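Local coordinates for VP24 (PDB 5HLJ), which is a major envelope protein of White spot syndrome virus, probably anchored in the viral membrane, with a structural role in the envelope, at the interface of chains A and B. Sequence-based numbering; all coordinates share one arbitrary frame. Chains: chain A/B, VP24.

The interface of chains A and B. Residues chain A 81, 129, 131, 148-150; chain B 123-125.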
ATOM      1  N   LEU A  81      17.330  12.007  -9.176  1.00 67.66           N
ATOM      2  CA  LEU A  81      17.600  10.640  -9.596  1.00 69.25           C
ATOM      3  C   LEU A  81      18.281  10.581 -10.965  1.00 73.34           C
ATOM      4  O   LEU A  81      17.917  11.328 -11.869  1.00 70.85           O
ATOM      5  CB  LEU A  81      16.288   9.860  -9.657  1.00 66.62           C
ATOM      6  CG  LEU A  81      15.805   8.890  -8.576  1.00 74.02           C
ATOM      7  CD1 LEU A  81      16.331   9.196  -7.181  1.00 65.20           C
ATOM      8  CD2 LEU A  81      14.267   8.810  -8.616  1.00 66.16           C
ATOM      9  N   VAL A 129       8.981  -0.844 -10.683  1.00 69.57           N
ATOM     10  CA  VAL A 129       9.403  -0.786  -9.297  1.00 66.78           C
ATOM     11  C   VAL A 129       9.290   0.672  -8.849  1.00 68.10           C
ATOM     12  O   VAL A 129       9.763   1.589  -9.522  1.00 65.32           O
ATOM     13  CB  VAL A 129      10.840  -1.318  -9.104  1.00 65.90           C
ATOM     14  CG1 VAL A 129      11.290  -1.184  -7.660  1.00 62.12           C
ATOM     15  CG2 VAL A 129      10.913  -2.758  -9.531  1.00 65.11           C
ATOM     16  N   TYR A 131      10.066   3.690  -6.274  1.00 59.64           N
ATOM     17  CA  TYR A 131      10.953   4.190  -5.243  1.00 61.19           C
ATOM     18  C   TYR A 131      10.269   5.304  -4.431  1.00 64.18           C
ATOM     19  O   TYR A 131       9.784   6.289  -4.994  1.00 62.33           O
ATOM     20  CB  TYR A 131      12.278   4.714  -5.831  1.00 59.96           C
ATOM     21  CG  TYR A 131      13.059   5.497  -4.791  1.00 59.19           C
ATOM     22  CD1 TYR A 131      13.737   4.846  -3.776  1.00 62.02           C
ATOM     23  CD2 TYR A 131      13.050   6.888  -4.782  1.00 63.38           C
ATOM     24  CE1 TYR A 131      14.412   5.555  -2.795  1.00 64.90           C
ATOM     25  CE2 TYR A 131      13.709   7.605  -3.798  1.00 60.50           C
ATOM     26  CZ  TYR A 131      14.390   6.930  -2.815  1.00 62.40           C
ATOM     27  OH  TYR A 131      15.061   7.622  -1.848  1.00 65.84           O
ATOM     28  N   GLY A 148      10.256   7.769  -7.532  1.00 61.65           N
ATOM     29  CA  GLY A 148      10.664   7.267  -8.827  1.00 61.73           C
ATOM     30  C   GLY A 148       9.887   6.033  -9.221  1.00 65.06           C
ATOM     31  O   GLY A 148       9.357   5.304  -8.374  1.00 63.34           O
ATOM     32  N   ALA A 149       9.796   5.802 -10.521  1.00 61.02           N
ATOM     33  CA  ALA A 149       9.237   4.553 -11.008  1.00 65.48           C
ATOM     34  C   ALA A 149      10.071   4.107 -12.182  1.00 65.08           C
ATOM     35  O   ALA A 149      10.356   4.894 -13.076  1.00 66.76           O
ATOM     36  CB  ALA A 149       7.762   4.710 -11.409  1.00 60.71           C
ATOM     37  N   THR A 150      10.478   2.848 -12.165  1.00 63.19           N
ATOM     38  CA  THR A 150      11.216   2.291 -13.274  1.00 66.10           C
ATOM     39  C   THR A 150      10.386   1.195 -13.923  1.00 64.86           C
ATOM     40  O   THR A 150      10.133   0.146 -13.324  1.00 67.82           O
ATOM     41  CB  THR A 150      12.592   1.760 -12.816  1.00 69.15           C
ATOM     42  OG1 THR A 150      13.431   2.872 -12.497  1.00 66.73           O
ATOM     43  CG2 THR A 150      13.273   0.935 -13.920  1.00 63.15           C
TER
ATOM     44  N   PHE B 123      18.118   3.525  -7.739  1.00 67.29           N
ATOM     45  CA  PHE B 123      17.590   2.478  -6.870  1.00 67.26           C
ATOM     46  C   PHE B 123      17.523   1.162  -7.622  1.00 67.21           C
ATOM     47  O   PHE B 123      17.429   1.148  -8.839  1.00 64.94           O
ATOM     48  CB  PHE B 123      16.211   2.863  -6.308  1.00 62.68           C
ATOM     49  CG  PHE B 123      15.167   3.139  -7.363  1.00 61.72           C
ATOM     50  CD1 PHE B 123      15.012   4.429  -7.889  1.00 58.45           C
ATOM     51  CD2 PHE B 123      14.325   2.125  -7.811  1.00 60.39           C
ATOM     52  CE1 PHE B 123      14.050   4.696  -8.850  1.00 54.02           C
ATOM     53  CE2 PHE B 123      13.346   2.390  -8.785  1.00 62.97           C
ATOM     54  CZ  PHE B 123      13.215   3.675  -9.308  1.00 54.48           C
ATOM     55  N   SER B 124      17.569   0.050  -6.900  1.00 60.62           N
ATOM     56  CA  SER B 124      17.434  -1.231  -7.560  1.00 60.50           C
ATOM     57  C   SER B 124      16.035  -1.471  -8.127  1.00 66.33           C
ATOM     58  O   SER B 124      15.048  -1.409  -7.404  1.00 68.91           O
ATOM     59  CB  SER B 124      17.777  -2.354  -6.598  1.00 63.60           C
ATOM     60  OG  SER B 124      17.324  -3.569  -7.144  1.00 68.94           O
ATOM     61  N   ALA B 125      15.964  -1.775  -9.419  1.00 69.03           N
ATOM     62  CA  ALA B 125      14.705  -2.087 -10.094  1.00 65.98           C
ATOM     63  C   ALA B 125      14.508  -3.583 -10.161  1.00 66.52           C
ATOM     64  O   ALA B 125      13.834  -4.093 -11.051  1.00 63.32           O
ATOM     65  CB  ALA B 125      14.676  -1.493 -11.511  1.00 64.30           C
TER
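A loop of chain B, residues 123-125, lies against two strands of chain A, 128-131 and 141-151, with A:Leu81 coming in from a loop at the margin. B:Phe123 is the main inserted group and has the most surface hidden by the partner, 82 Å². Its CG lies between the backbone N and the carbonyl carbon (chi1 58°), which turns the ring away from its own loop and towards the sheet of chain A. A:Tyr131 covers one ring face with its CB methylene rather than its phenol: CB sits over the ring centre, 3.4 Å from the centroid of the B:Phe123 ring, a CH-pi contact. CG of A:Tyr131, anti to the backbone N (chi1 168°), carries the phenol ring on past the methylene and lies 3.8 Å from CD1 of B:Phe123. At the far end of the phenyl ring, A:Thr150 brings its hydroxyl OG1 to 3.3 Å from CZ of B:Phe123, the two side chains running past each other in opposite directions. A:Leu81 CD2 touches CE1 of B:Phe123 more loosely, at 4.1 Å. Further along the loop, the methyl CG2 of A:Thr150 packs on B:Ala125 CB at 3.7 Å, while A:Val129 sets CG2 3.6 Å from the carbonyl O of B:Ala125. The patch forms part of an interface without exact two-fold symmetry in a three-copy assembly, whose biological standing the structure alone does not show; the loop joining strands 105-114 and 128-131 of one copy rests on strands 128-131 and 141-151 of the next.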